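Local structure of phosphotriesterase family protein (3PNZ) at residues G17-H22 against G60-D65; S186-G191 against G214-N219. The protein hydrolyses lactones, probably those of phosphorylated sugars, at a two-zinc site in an amidohydrolase-fold barrel. One frame throughout, in Å; residues are numbered along the deposited sequence.

How the interactions relate
Both contacts join neighbouring beta-strand units of one barrel, and both are largely buried, yet they sit on opposite sides of the chain's centre, with contact centres about 19 Å apart. Interaction 1 is mainly strand against strand: backbone hydrogen bonds set a parallel register, and small side chains pack on it. Interaction 2 lies just past the strands, in the loops after 184-186 and 211-213, where one backbone bond, side-chain bonds, a bridging water and a shared zinc do the joining. The two meet at the metal centre, where NE2 of His22 packs 3.8 Å from CE1 of His215. Interaction 1 thus brings one metal-binding histidine, and interaction 2 two, to the same two-zinc site.

Interaction 1 of 2, residues G17-H22 against G60-D65; sequences GFTYSH and GKTIVD. With ZN (zinc ion), chain I.
Thr19 and Thr62 lie side by side as a parallel pair, their side chains pointing the same way from the sheet. In Thr19, CB lies near the carbonyl oxygen of Thr62. Its OG1, anti to the carbonyl carbon (chi1 -61°), packs 3.5 Å from Thr62 CB and gives its hydrogen bond back to Gly17 O, which it meets from above the carbonyl plane. CG2 runs on to Val64, ending 3.9 Å from Val64 CG2. The hydroxyl of Thr62 turns instead to Leu16 O and Gln88, so the two threonine hydroxyls serve different partners.

The backbones hold this register. Phe18 O is gripped twice, by Lys61 N at 2.9 Å and by Thr62 N at 3.1 Å. Tyr20 N then reaches Thr62 O, and Val64 N bonds to Tyr20 O at 2.9 Å, an almost straight bond (175°). Beside this ladder, Thr19 CA makes a CH···O contact with Thr62 O. At the start of the pair, Gly17 CA lies 4.1 Å from Lys61 CB.

Tyr20 and Ile63 lie on the other face; the phenol oxygen of Tyr20 reaches Leu288 and Ala292. Past the ladder the chain turns a corner at Ser21 and His22, and NE2 of His22 binds zinc at 2.1 Å, while ND1 is held by His185. His24, Asp272 and carboxylated Lys154 are further ligands. His22 and His24 form the His-X-His motif at the end of the first barrel strand, held here beside strand 62-65, as in other amidohydrolase-fold enzymes.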
loop_
_atom_site.group_PDB
_atom_site.type_symbol
_atom_site.label_atom_id
_atom_site.label_comp_id
_atom_site.label_asym_id
_atom_site.label_seq_id
_atom_site.Cartn_x
_atom_site.Cartn_y
_atom_site.Cartn_z
ATOM N N GLY A 17 12.144 -8.212 -7.734
ATOM C CA GLY A 17 11.533 -9.494 -8.019
ATOM C C GLY A 17 10.024 -9.500 -7.833
ATOM O O GLY A 17 9.380 -8.445 -7.885
ATOM N N PHE A 18 9.477 -10.691 -7.614
ATOM C CA PHE A 18 8.037 -10.894 -7.495
ATOM C C PHE A 18 7.498 -10.173 -6.263
ATOM O O PHE A 18 7.932 -10.433 -5.143
ATOM C CB PHE A 18 7.714 -12.395 -7.426
ATOM C CG PHE A 18 6.256 -12.697 -7.573
ATOM C CD1 PHE A 18 5.724 -13.009 -8.811
ATOM C CD2 PHE A 18 5.418 -12.656 -6.476
ATOM C CE1 PHE A 18 4.369 -13.274 -8.956
ATOM C CE2 PHE A 18 4.067 -12.926 -6.611
ATOM C CZ PHE A 18 3.544 -13.232 -7.852
ATOM N N THR A 19 6.550 -9.260 -6.473
ATOM C CA THR A 19 6.159 -8.315 -5.430
ATOM C C THR A 19 4.648 -8.241 -5.228
ATOM O O THR A 19 3.895 -8.162 -6.203
ATOM C CB THR A 19 6.627 -6.872 -5.782
ATOM O OG1 THR A 19 8.059 -6.831 -5.887
ATOM C CG2 THR A 19 6.178 -5.870 -4.715
ATOM N N TYR A 20 4.221 -8.262 -3.969
ATOM C CA TYR A 20 2.854 -7.872 -3.600
ATOM C C TYR A 20 2.879 -6.392 -3.264
ATOM O O TYR A 20 3.607 -5.975 -2.368
ATOM C CB TYR A 20 2.375 -8.634 -2.356
ATOM C CG TYR A 20 1.967 -10.085 -2.548
ATOM C CD1 TYR A 20 1.852 -10.656 -3.809
ATOM C CD2 TYR A 20 1.681 -10.877 -1.446
ATOM C CE1 TYR A 20 1.476 -11.993 -3.965
ATOM C CE2 TYR A 20 1.300 -12.207 -1.588
ATOM C CZ TYR A 20 1.196 -12.760 -2.844
ATOM O OH TYR A 20 0.820 -14.088 -2.966
ATOM N N SER A 21 2.057 -5.604 -3.948
ATOM C CA SER A 21 2.163 -4.145 -3.895
ATOM C C SER A 21 1.405 -3.404 -2.783
ATOM O O SER A 21 1.558 -2.195 -2.654
ATOM C CB SER A 21 1.780 -3.545 -5.252
ATOM O OG SER A 21 2.735 -3.883 -6.242
ATOM N N HIS A 22 0.596 -4.104 -1.992
ATOM C CA HIS A 22 -0.132 -3.466 -0.893
ATOM C C HIS A 22 -0.577 -4.508 0.126
ATOM O O HIS A 22 -1.563 -5.211 -0.092
ATOM C CB HIS A 22 -1.361 -2.696 -1.401
ATOM C CG HIS A 22 -2.108 -1.969 -0.322
ATOM N ND1 HIS A 22 -2.215 -0.596 -0.289
ATOM C CD2 HIS A 22 -2.767 -2.422 0.772
ATOM C CE1 HIS A 22 -2.916 -0.234 0.771
ATOM N NE2 HIS A 22 -3.261 -1.322 1.431
ATOM N N GLY A 60 8.022 -15.680 -3.921
ATOM C CA GLY A 60 7.834 -14.264 -3.667
ATOM C C GLY A 60 9.133 -13.648 -3.175
ATOM O O GLY A 60 9.930 -14.323 -2.513
ATOM N N LYS A 61 9.350 -12.372 -3.489
ATOM C CA LYS A 61 10.595 -11.698 -3.120
ATOM C C LYS A 61 10.392 -10.462 -2.246
ATOM O O LYS A 61 11.187 -10.194 -1.341
ATOM C CB LYS A 61 11.385 -11.322 -4.379
ATOM C CG LYS A 61 11.871 -12.518 -5.178
ATOM C CD LYS A 61 12.729 -13.425 -4.301
ATOM C CE LYS A 61 13.447 -14.498 -5.113
ATOM N NZ LYS A 61 12.512 -15.432 -5.798
ATOM N N THR A 62 9.322 -9.716 -2.511
ATOM C CA THR A 62 9.098 -8.442 -1.850
ATOM C C THR A 62 7.635 -8.234 -1.474
ATOM O O THR A 62 6.741 -8.580 -2.236
ATOM C CB THR A 62 9.516 -7.280 -2.768
ATOM O OG1 THR A 62 10.907 -7.413 -3.092
ATOM C CG2 THR A 62 9.264 -5.924 -2.098
ATOM N N ILE A 63 7.419 -7.664 -0.299
ATOM C CA ILE A 63 6.099 -7.191 0.101
ATOM C C ILE A 63 6.148 -5.709 0.413
ATOM O O ILE A 63 6.986 -5.251 1.196
ATOM C CB ILE A 63 5.567 -7.951 1.336
ATOM C CG1 ILE A 63 5.353 -9.427 1.002
ATOM C CG2 ILE A 63 4.274 -7.302 1.850
ATOM C CD1 ILE A 63 5.028 -10.273 2.220
ATOM N N VAL A 64 5.258 -4.951 -0.220
ATOM C CA VAL A 64 5.084 -3.550 0.118
ATOM C C VAL A 64 4.086 -3.472 1.267
ATOM O O VAL A 64 2.912 -3.809 1.109
ATOM C CB VAL A 64 4.585 -2.719 -1.083
ATOM C CG1 VAL A 64 4.435 -1.257 -0.688
ATOM C CG2 VAL A 64 5.561 -2.847 -2.250
ATOM N N ASP A 65 4.574 -3.047 2.426
ATOM C CA ASP A 65 3.776 -2.979 3.643
ATOM C C ASP A 65 3.181 -1.590 3.767
ATOM O O ASP A 65 3.890 -0.626 4.023
ATOM C CB ASP A 65 4.669 -3.275 4.845
ATOM C CG ASP A 65 3.913 -3.254 6.160
ATOM O OD1 ASP A 65 2.785 -2.710 6.212
ATOM O OD2 ASP A 65 4.454 -3.783 7.151
HETATM ZN ZN ZN I . -4.168 -1.482 3.348
#

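Interaction 2 of 2, residues S186-G191 against G214-N219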
loop_
_atom_site.group_PDB
_atom_site.type_symbol
_atom_site.label_atom_id
_atom_site.label_comp_id
_atom_site.label_asym_id
_atom_site.label_seq_id
_atom_site.Cartn_x
_atom_site.Cartn_y
_atom_site.Cartn_z
ATOM N N SER A 186 -1.713 6.159 -2.559
ATOM C CA SER A 186 -2.908 6.706 -1.920
ATOM C C SER A 186 -3.901 5.614 -1.535
ATOM O O SER A 186 -3.979 4.566 -2.173
ATOM C CB SER A 186 -3.583 7.752 -2.812
ATOM O OG SER A 186 -4.252 7.147 -3.905
ATOM N N HIS A 187 -4.633 5.864 -0.457
ATOM C CA HIS A 187 -5.803 5.067 -0.134
ATOM C C HIS A 187 -7.014 5.777 -0.723
ATOM O O HIS A 187 -7.184 6.967 -0.508
ATOM C CB HIS A 187 -5.968 4.977 1.381
ATOM C CG HIS A 187 -7.315 4.494 1.810
ATOM N ND1 HIS A 187 -7.570 3.177 2.114
ATOM C CD2 HIS A 187 -8.485 5.156 1.987
ATOM C CE1 HIS A 187 -8.841 3.043 2.462
ATOM N NE2 HIS A 187 -9.418 4.230 2.394
ATOM N N THR A 188 -7.826 5.059 -1.493
ATOM C CA THR A 188 -9.141 5.564 -1.854
ATOM C C THR A 188 -10.159 4.722 -1.099
ATOM O O THR A 188 -10.020 3.498 -0.991
ATOM C CB THR A 188 -9.439 5.514 -3.368
ATOM O OG1 THR A 188 -9.421 4.160 -3.836
ATOM C CG2 THR A 188 -8.441 6.362 -4.161
ATOM N N GLU A 189 -11.167 5.381 -0.553
ATOM C CA GLU A 189 -12.206 4.667 0.178
ATOM C C GLU A 189 -13.228 4.149 -0.830
ATOM O O GLU A 189 -13.867 4.933 -1.537
ATOM C CB GLU A 189 -12.869 5.598 1.186
ATOM C CG GLU A 189 -13.824 4.883 2.123
ATOM C CD GLU A 189 -13.147 3.798 2.942
ATOM O OE1 GLU A 189 -12.020 4.033 3.441
ATOM O OE2 GLU A 189 -13.746 2.711 3.098
ATOM N N ALA A 190 -13.358 2.829 -0.916
ATOM C CA ALA A 190 -14.241 2.209 -1.908
ATOM C C ALA A 190 -13.892 2.669 -3.318
ATOM O O ALA A 190 -14.754 2.747 -4.189
ATOM C CB ALA A 190 -15.721 2.504 -1.585
ATOM N N GLY A 191 -12.624 2.987 -3.549
ATOM C CA GLY A 191 -12.207 3.356 -4.892
ATOM C C GLY A 191 -12.704 4.706 -5.378
ATOM O O GLY A 191 -12.704 4.974 -6.584
ATOM N N GLY A 214 -4.413 3.134 -4.524
ATOM C CA GLY A 214 -4.904 1.917 -3.900
ATOM C C GLY A 214 -6.404 1.720 -4.069
ATOM O O GLY A 214 -7.155 2.683 -4.256
ATOM N N HIS A 215 -6.816 0.450 -4.033
ATOM C CA HIS A 215 -8.225 0.043 -3.983
ATOM C C HIS A 215 -9.041 0.373 -5.238
ATOM O O HIS A 215 -10.248 0.564 -5.165
ATOM C CB HIS A 215 -8.897 0.579 -2.705
ATOM C CG HIS A 215 -8.046 0.418 -1.487
ATOM N ND1 HIS A 215 -7.352 -0.743 -1.217
ATOM C CD2 HIS A 215 -7.729 1.284 -0.495
ATOM C CE1 HIS A 215 -6.660 -0.593 -0.102
ATOM N NE2 HIS A 215 -6.876 0.626 0.359
ATOM N N MET A 216 -8.390 0.411 -6.399
ATOM C CA MET A 216 -9.124 0.649 -7.638
ATOM C C MET A 216 -10.120 -0.476 -7.960
ATOM O O MET A 216 -11.102 -0.268 -8.676
ATOM C CB MET A 216 -8.146 0.879 -8.800
ATOM C CG MET A 216 -7.445 2.228 -8.744
ATOM S SD MET A 216 -8.514 3.620 -9.167
ATOM C CE MET A 216 -9.199 4.045 -7.561
ATOM N N ASP A 217 -9.880 -1.654 -7.396
ATOM C CA ASP A 217 -10.777 -2.795 -7.563
ATOM C C ASP A 217 -12.109 -2.613 -6.834
ATOM O O ASP A 217 -13.012 -3.433 -6.996
ATOM C CB ASP A 217 -10.119 -4.038 -6.988
ATOM C CG ASP A 217 -9.704 -3.829 -5.556
ATOM O OD1 ASP A 217 -8.702 -3.128 -5.351
ATOM O OD2 ASP A 217 -10.414 -4.291 -4.629
ATOM N N ARG A 218 -12.232 -1.564 -6.022
ATOM C CA ARG A 218 -13.482 -1.344 -5.284
ATOM C C ARG A 218 -14.520 -0.586 -6.112
ATOM O O ARG A 218 -15.695 -0.531 -5.743
ATOM C CB ARG A 218 -13.234 -0.607 -3.963
ATOM C CG ARG A 218 -12.457 -1.410 -2.911
ATOM C CD ARG A 218 -13.300 -2.538 -2.285
ATOM N NE ARG A 218 -14.548 -2.027 -1.719
ATOM C CZ ARG A 218 -14.652 -1.464 -0.516
ATOM N NH1 ARG A 218 -13.582 -1.349 0.261
ATOM N NH2 ARG A 218 -15.829 -1.012 -0.088
ATOM N N ASN A 219 -14.084 0.001 -7.224
ATOM C CA ASN A 219 -14.966 0.818 -8.061
ATOM C C ASN A 219 -14.738 0.373 -9.506
ATOM O O ASN A 219 -13.944 0.970 -10.240
ATOM C CB ASN A 219 -14.618 2.292 -7.838
ATOM C CG ASN A 219 -15.593 3.249 -8.480
ATOM O OD1 ASN A 219 -16.522 2.849 -9.187
ATOM N ND2 ASN A 219 -15.383 4.542 -8.228
HETATM O O HOH W 1 -13.887 -0.196 2.989
#
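His187 and His215 meet at a zinc ion: ND1 of the first and NE2 of the second are both metal ligands and stand 3.2 Å apart, without a hydrogen bond between them. The rings cross obliquely, their planes at 75°, with His187 ND1 near the plane of the His215 ring at its edge. Thr188 O approaches the same ring's edge, 3.2 Å from His215 CD2.

The second shell fixes both rings. His187 NE2 donates to Glu189 OE1 at 2.8 Å, the carboxylate oxygen lying close to the imidazole plane, whereas the nitrogen stands above the carboxylate plane. Asp238 holds ND1 of His215. A water joins the other oxygen, Glu189 OE2, to NH1 of Arg218, linking the two loops through solvent.

The loops are also tied directly. Gly214 N bonds to Ser186 O at 2.8 Å, and Thr188 OG1, placed between its backbone N and carbonyl carbon (chi1 62°), donates to Gly214 O at 2.7 Å. Met216 bends back to bring CE 3.7 Å from that hydroxyl. Farther along, Ala190 lies over one face of the Arg218 guanidinium, with CA 3.9 Å above its centre, and Tyr245 makes a cation-pi contact with the same arginine. Gly191 packs its CA against His215 O. Asn219 ND2 donates to Gly191 O from well above the carbonyl plane, and the hydroxyl of Tyr224 bonds to that oxygen too.

These loops follow the parallel strands 184-186 and 211-213 and lead into helices 194-203 and 222-229. Gln197 of the first helix grips Ser186 OG and His187 O, while Tyr224 of the second packs against Met216 and Asn219.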